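Local coordinates for Low molecular weight heat shock protein (Xanthomonas axonopodis pv. citri, PDB 3GLA) that probably acts as a molecular chaperone of the small heat-shock (alpha-crystallin) family, holding unfolding proteins during stress, at residues S75-I81 / R93-R97; W3-V7 / Y19-I25. Residue numbers count along the deposited sequence, not the author numbering.

Both contacts hang on one antiparallel sheet of the alpha-crystallin sandwich: contact 1 uses the end of strand 89-95, contact 2 the end of strand 15-21, its neighbour in that sheet. Their centres are 21 Å apart and their nearest atoms about 5 Å, so they do not touch. Along the chain contact 2 closes before contact 1 opens. Contact 1 lies at the surface, its centre about 16 Å from the centre of the chain, and the other subunit does not reach it. Contact 2 is buried, its centre about 6 Å from that of the chain, and borders the second subunit, where a phosphate, probably from the crystallisation liquor, bridges Arg6 of both chains.

Contact 1 (S75-I81 / R93-R97); sequences SADADGI and RIPKR
In the alpha-crystallin sandwich, the loop leading into strand 82-86 pairs briefly with the end of strand 89-95. The backbones meet in a single bridge, Ala76 to Lys96 (CA-CA 4.4 Å), flanked by two hydrogen bonds: Arg97 N to Ser75 O at 2.7 Å and Asp77 N to Pro95 O at 2.6 Å. Asp77, chi1 t, receives Asp79 N on OD2 (3.1 Å), closing an Asx turn that opens the 3-10 segment 78-80. That OD2 also faces the Arg97 guanidinium (m, t, t), 3.3 Å from NH1 but well out of its plane, a salt bridge of charge alone. One water ties Arg97 NH1 to Ala76 O and Ala78 N. Inward, Ala76 CB meets Ile94 CG2 at 3.8 Å and Ile81 CG1 meets Ile94 CG1 at 3.7 Å, beside Met34 and Leu39 of the other sheet. Lys96 leads away to Glu11. Such is one end of the alpha-crystallin sandwich, where the loop crossing between sheets from strand 64-71 to 82-86 meets the end of strand 89-95.

Contact 2 (W3-V7 / Y19-I25); sequences WVPRV and YADLPGI. With PO4 (phosphate ion), chain D.
The residues ahead of strand 7-11 run extended beside the end of strand 15-21 and the type II turn Leu22-Ile25. Val7 and Ala20 form an antiparallel non-hydrogen-bonded pair (CA-CA 4.2 Å), with Val7 CG2 (chi1 t) 3.8 Å from Ala20 CB. Asp21 N donates to Arg6 O at 2.9 Å, almost linearly. Trp3, chi1 t and chi2 24°, points the CZ2/CH2 end of its indole at the turn: CH2 is 3.5 Å from Ile25 CD1 (m, t), at the ring edge, and 3.9 Å from Leu22 CD2 (m, t). Pro5 CB presses on Leu22 CD2 at 3.4 Å. Trp3 also meets Phe66 edge-to-face and Arg45 by cation-pi. A water links Trp3 NE1 (3.0 Å) to Asp21 O (2.6 Å). At Gly24 (phi 92°, psi 12°) a CB would jam against the preceding carbonyl O, hence glycine. Arg6 (m, t, t) bonds Glu60 O of the second subunit through NH1 and a phosphate, probably from the crystallisation liquor, through NE (O3, 2.8 Å), shared with that subunit's Arg6 NE; Asp21 (chi1 m) salt-bridges that subunit's Arg45. Apolar packing, one hydrogen bond and a water bridge thus join segments 3-7 and 19-25, while Arg6 and Asp21 engage the second subunit.

Contact 1 (S75-I81 / R93-R97)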
loop_
_atom_site.group_PDB
_atom_site.type_symbol
_atom_site.label_atom_id
_atom_site.label_comp_id
_atom_site.label_asym_id
_atom_site.label_seq_id
_atom_site.Cartn_x
_atom_site.Cartn_y
_atom_site.Cartn_z
ATOM N N SER B 75 -8.891 21.429 16.650
ATOM C CA SER B 75 -7.903 21.079 17.620
ATOM C C SER B 75 -6.551 20.629 17.016
ATOM O O SER B 75 -5.527 20.583 17.662
ATOM C CB SER B 75 -8.346 19.974 18.517
ATOM O OG SER B 75 -8.594 18.703 17.800
ATOM N N ALA B 76 -6.592 20.260 15.752
ATOM C CA ALA B 76 -5.357 19.643 15.239
ATOM C C ALA B 76 -4.363 20.775 15.024
ATOM O O ALA B 76 -4.693 21.813 14.503
ATOM C CB ALA B 76 -5.724 18.969 13.834
ATOM N N ASP B 77 -3.122 20.507 15.313
ATOM C CA ASP B 77 -2.122 21.579 15.150
ATOM C C ASP B 77 -1.192 21.266 13.965
ATOM O O ASP B 77 -0.353 20.420 14.085
ATOM C CB ASP B 77 -1.307 21.456 16.422
ATOM C CG ASP B 77 -0.268 22.579 16.547
ATOM O OD1 ASP B 77 0.279 22.651 17.675
ATOM O OD2 ASP B 77 0.005 23.297 15.583
ATOM N N ALA B 78 -1.394 22.012 12.899
ATOM C CA ALA B 78 -0.705 21.826 11.635
ATOM C C ALA B 78 0.770 21.951 11.810
ATOM O O ALA B 78 1.538 21.201 11.270
ATOM C CB ALA B 78 -1.204 22.880 10.657
ATOM N N ASP B 79 1.155 22.777 12.766
ATOM C CA ASP B 79 2.591 23.021 12.838
ATOM C C ASP B 79 3.380 21.912 13.396
ATOM O O ASP B 79 4.644 21.961 13.288
ATOM C CB ASP B 79 2.792 24.332 13.704
ATOM C CG ASP B 79 2.182 25.506 13.067
ATOM O OD1 ASP B 79 1.972 26.582 13.709
ATOM O OD2 ASP B 79 1.903 25.580 11.810
ATOM N N GLY B 80 2.769 20.939 14.062
ATOM C CA GLY B 80 3.434 19.899 14.741
ATOM C C GLY B 80 3.471 18.575 14.036
ATOM O O GLY B 80 3.813 17.584 14.585
ATOM N N ILE B 81 3.039 18.628 12.779
ATOM C CA ILE B 81 2.910 17.304 12.125
ATOM C C ILE B 81 4.196 16.610 11.980
ATOM O O ILE B 81 5.245 17.260 11.726
ATOM C CB ILE B 81 2.375 17.565 10.753
ATOM C CG1 ILE B 81 0.910 17.902 10.861
ATOM C CG2 ILE B 81 2.491 16.224 9.845
ATOM C CD1 ILE B 81 0.439 18.453 9.556
ATOM N N ARG B 93 1.289 12.113 12.055
ATOM C CA ARG B 93 0.737 12.372 13.386
ATOM C C ARG B 93 0.589 13.834 13.497
ATOM O O ARG B 93 1.457 14.623 13.125
ATOM C CB ARG B 93 1.661 11.865 14.484
ATOM C CG ARG B 93 1.815 10.375 14.428
ATOM C CD ARG B 93 2.428 9.819 15.699
ATOM N NE ARG B 93 1.758 8.562 15.915
ATOM C CZ ARG B 93 0.965 8.320 16.945
ATOM N NH1 ARG B 93 0.364 7.134 17.036
ATOM N NH2 ARG B 93 0.776 9.244 17.890
ATOM N N ILE B 94 -0.568 14.272 13.992
ATOM C CA ILE B 94 -0.884 15.665 14.011
ATOM C C ILE B 94 -1.285 15.936 15.466
ATOM O O ILE B 94 -2.271 15.480 15.954
ATOM C CB ILE B 94 -2.029 16.008 13.182
ATOM C CG1 ILE B 94 -1.797 15.593 11.680
ATOM C CG2 ILE B 94 -2.286 17.535 13.144
ATOM C CD1 ILE B 94 -2.544 14.202 11.466
ATOM N N PRO B 95 -0.449 16.700 16.168
ATOM C CA PRO B 95 -0.791 16.871 17.584
ATOM C C PRO B 95 -1.926 17.780 17.728
ATOM O O PRO B 95 -2.252 18.579 16.847
ATOM C CB PRO B 95 0.488 17.564 18.143
ATOM C CG PRO B 95 1.147 18.189 16.988
ATOM C CD PRO B 95 0.812 17.345 15.736
ATOM N N LYS B 96 -2.604 17.684 18.902
ATOM C CA LYS B 96 -3.652 18.632 19.159
ATOM C C LYS B 96 -3.089 19.847 19.913
ATOM O O LYS B 96 -2.095 19.695 20.574
ATOM C CB LYS B 96 -4.712 18.007 20.050
ATOM C CG LYS B 96 -5.493 16.951 19.291
ATOM C CD LYS B 96 -6.360 16.260 20.337
ATOM C CE LYS B 96 -7.316 15.335 19.617
ATOM N NZ LYS B 96 -8.279 14.743 20.591
ATOM N N ARG B 97 -3.753 20.920 19.681
ATOM C CA ARG B 97 -3.473 22.274 20.319
ATOM C C ARG B 97 -3.864 22.071 21.747
ATOM O O ARG B 97 -4.924 21.467 22.085
ATOM C CB ARG B 97 -4.267 23.336 19.729
ATOM C CG ARG B 97 -3.936 23.583 18.184
ATOM C CD ARG B 97 -4.618 24.659 17.621
ATOM N NE ARG B 97 -3.956 24.774 16.326
ATOM C CZ ARG B 97 -2.854 25.512 16.029
ATOM N NH1 ARG B 97 -2.373 25.453 14.749
ATOM N NH2 ARG B 97 -2.267 26.377 16.914
HETATM O O HOH W 1 -3.628 23.833 12.577
HETATM O O HOH W 2 0.238 20.968 19.623
HETATM O O HOH W 3 3.463 14.702 15.691
#

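Contact 2 (W3-V7 / Y19-I25)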
loop_
_atom_site.group_PDB
_atom_site.type_symbol
_atom_site.label_atom_id
_atom_site.label_comp_id
_atom_site.label_asym_id
_atom_site.label_seq_id
_atom_site.Cartn_x
_atom_site.Cartn_y
_atom_site.Cartn_z
ATOM N N TRP B 3 -5.543 7.529 -8.755
ATOM C CA TRP B 3 -5.185 6.718 -7.698
ATOM C C TRP B 3 -5.807 7.595 -6.543
ATOM O O TRP B 3 -5.548 8.816 -6.436
ATOM C CB TRP B 3 -3.695 6.634 -7.564
ATOM C CG TRP B 3 -3.145 5.900 -6.392
ATOM C CD1 TRP B 3 -3.768 4.877 -5.601
ATOM C CD2 TRP B 3 -1.832 6.004 -5.942
ATOM N NE1 TRP B 3 -2.874 4.449 -4.678
ATOM C CE2 TRP B 3 -1.676 5.042 -4.872
ATOM C CE3 TRP B 3 -0.778 6.755 -6.316
ATOM C CZ2 TRP B 3 -0.571 4.900 -4.186
ATOM C CZ3 TRP B 3 0.406 6.593 -5.583
ATOM C CH2 TRP B 3 0.494 5.660 -4.537
ATOM N N VAL B 4 -6.584 6.950 -5.687
ATOM C CA VAL B 4 -7.034 7.585 -4.469
ATOM C C VAL B 4 -6.548 6.639 -3.367
ATOM O O VAL B 4 -7.204 5.694 -3.012
ATOM C CB VAL B 4 -8.562 7.635 -4.473
ATOM C CG1 VAL B 4 -9.036 8.275 -3.210
ATOM C CG2 VAL B 4 -9.051 8.521 -5.650
ATOM N N PRO B 5 -5.401 6.936 -2.796
ATOM C CA PRO B 5 -4.818 6.063 -1.825
ATOM C C PRO B 5 -5.704 6.082 -0.587
ATOM O O PRO B 5 -6.097 7.105 -0.130
ATOM C CB PRO B 5 -3.459 6.691 -1.480
ATOM C CG PRO B 5 -3.338 7.803 -2.381
ATOM C CD PRO B 5 -4.508 8.021 -3.215
ATOM N N ARG B 6 -5.945 4.918 -0.047
ATOM C CA ARG B 6 -6.833 4.825 1.118
ATOM C C ARG B 6 -6.193 5.241 2.386
ATOM O O ARG B 6 -5.002 5.028 2.576
ATOM C CB ARG B 6 -7.266 3.360 1.265
ATOM C CG ARG B 6 -8.279 3.057 0.075
ATOM C CD ARG B 6 -8.509 1.537 0.064
ATOM N NE ARG B 6 -9.554 1.376 -0.924
ATOM C CZ ARG B 6 -10.838 1.372 -0.685
ATOM N NH1 ARG B 6 -11.368 1.457 0.480
ATOM N NH2 ARG B 6 -11.619 1.257 -1.781
ATOM N N VAL B 7 -6.954 5.893 3.241
ATOM C CA VAL B 7 -6.408 6.498 4.470
ATOM C C VAL B 7 -7.351 6.136 5.610
ATOM O O VAL B 7 -8.605 6.011 5.427
ATOM C CB VAL B 7 -6.502 7.973 4.261
ATOM C CG1 VAL B 7 -6.382 8.710 5.511
ATOM C CG2 VAL B 7 -5.406 8.364 3.220
ATOM N N TYR B 19 -3.290 7.358 8.516
ATOM C CA TYR B 19 -2.467 6.257 8.007
ATOM C C TYR B 19 -2.849 6.156 6.550
ATOM O O TYR B 19 -4.029 6.132 6.217
ATOM C CB TYR B 19 -2.890 4.941 8.647
ATOM C CG TYR B 19 -2.796 4.931 10.140
ATOM C CD1 TYR B 19 -1.637 4.549 10.765
ATOM C CD2 TYR B 19 -3.907 5.297 10.894
ATOM C CE1 TYR B 19 -1.567 4.527 12.195
ATOM C CE2 TYR B 19 -3.861 5.258 12.239
ATOM C CZ TYR B 19 -2.696 4.855 12.854
ATOM O OH TYR B 19 -2.707 4.923 14.254
ATOM N N ALA B 20 -1.850 6.250 5.652
ATOM C CA ALA B 20 -2.194 6.248 4.261
ATOM C C ALA B 20 -1.501 5.081 3.604
ATOM O O ALA B 20 -0.305 4.855 3.773
ATOM C CB ALA B 20 -1.707 7.553 3.640
ATOM N N ASP B 21 -2.225 4.389 2.800
ATOM C CA ASP B 21 -1.599 3.294 2.079
ATOM C C ASP B 21 -1.066 3.908 0.787
ATOM O O ASP B 21 -1.785 4.196 -0.189
ATOM C CB ASP B 21 -2.697 2.312 1.735
ATOM C CG ASP B 21 -2.915 1.302 2.857
ATOM O OD1 ASP B 21 -2.235 1.399 3.870
ATOM O OD2 ASP B 21 -3.864 0.513 2.674
ATOM N N LEU B 22 0.262 4.012 0.806
ATOM C CA LEU B 22 0.970 4.605 -0.346
ATOM C C LEU B 22 2.038 3.654 -0.787
ATOM O O LEU B 22 3.210 4.010 -0.814
ATOM C CB LEU B 22 1.547 5.978 0.111
ATOM C CG LEU B 22 0.326 6.994 0.273
ATOM C CD1 LEU B 22 0.993 8.153 1.042
ATOM C CD2 LEU B 22 -0.190 7.344 -1.055
ATOM N N PRO B 23 1.624 2.468 -1.222
ATOM C CA PRO B 23 2.683 1.514 -1.598
ATOM C C PRO B 23 3.420 1.981 -2.844
ATOM O O PRO B 23 2.943 2.715 -3.672
ATOM C CB PRO B 23 1.889 0.264 -1.907
ATOM C CG PRO B 23 0.476 0.716 -2.426
ATOM C CD PRO B 23 0.268 1.914 -1.406
ATOM N N GLY B 24 4.725 1.738 -2.785
ATOM C CA GLY B 24 5.490 1.937 -4.016
ATOM C C GLY B 24 6.061 3.347 -4.112
ATOM O O GLY B 24 6.479 3.745 -5.227
ATOM N N ILE B 25 6.016 4.085 -3.004
ATOM C CA ILE B 25 6.563 5.447 -2.939
ATOM C C ILE B 25 7.429 5.507 -1.793
ATOM O O ILE B 25 7.118 5.166 -0.690
ATOM C CB ILE B 25 5.446 6.497 -2.738
ATOM C CG1 ILE B 25 4.514 6.408 -3.841
ATOM C CG2 ILE B 25 6.140 7.905 -2.916
ATOM C CD1 ILE B 25 3.351 7.487 -3.741
HETATM P P PO4 D . -8.826 0.839 -4.635
HETATM O O1 PO4 D . -9.025 1.501 -5.899
HETATM O O2 PO4 D . -7.445 0.018 -4.690
HETATM O O3 PO4 D . -8.600 1.846 -3.508
HETATM O O4 PO4 D . -9.765 -0.178 -4.182
HETATM O O HOH W 4 -3.089 2.963 -2.091
#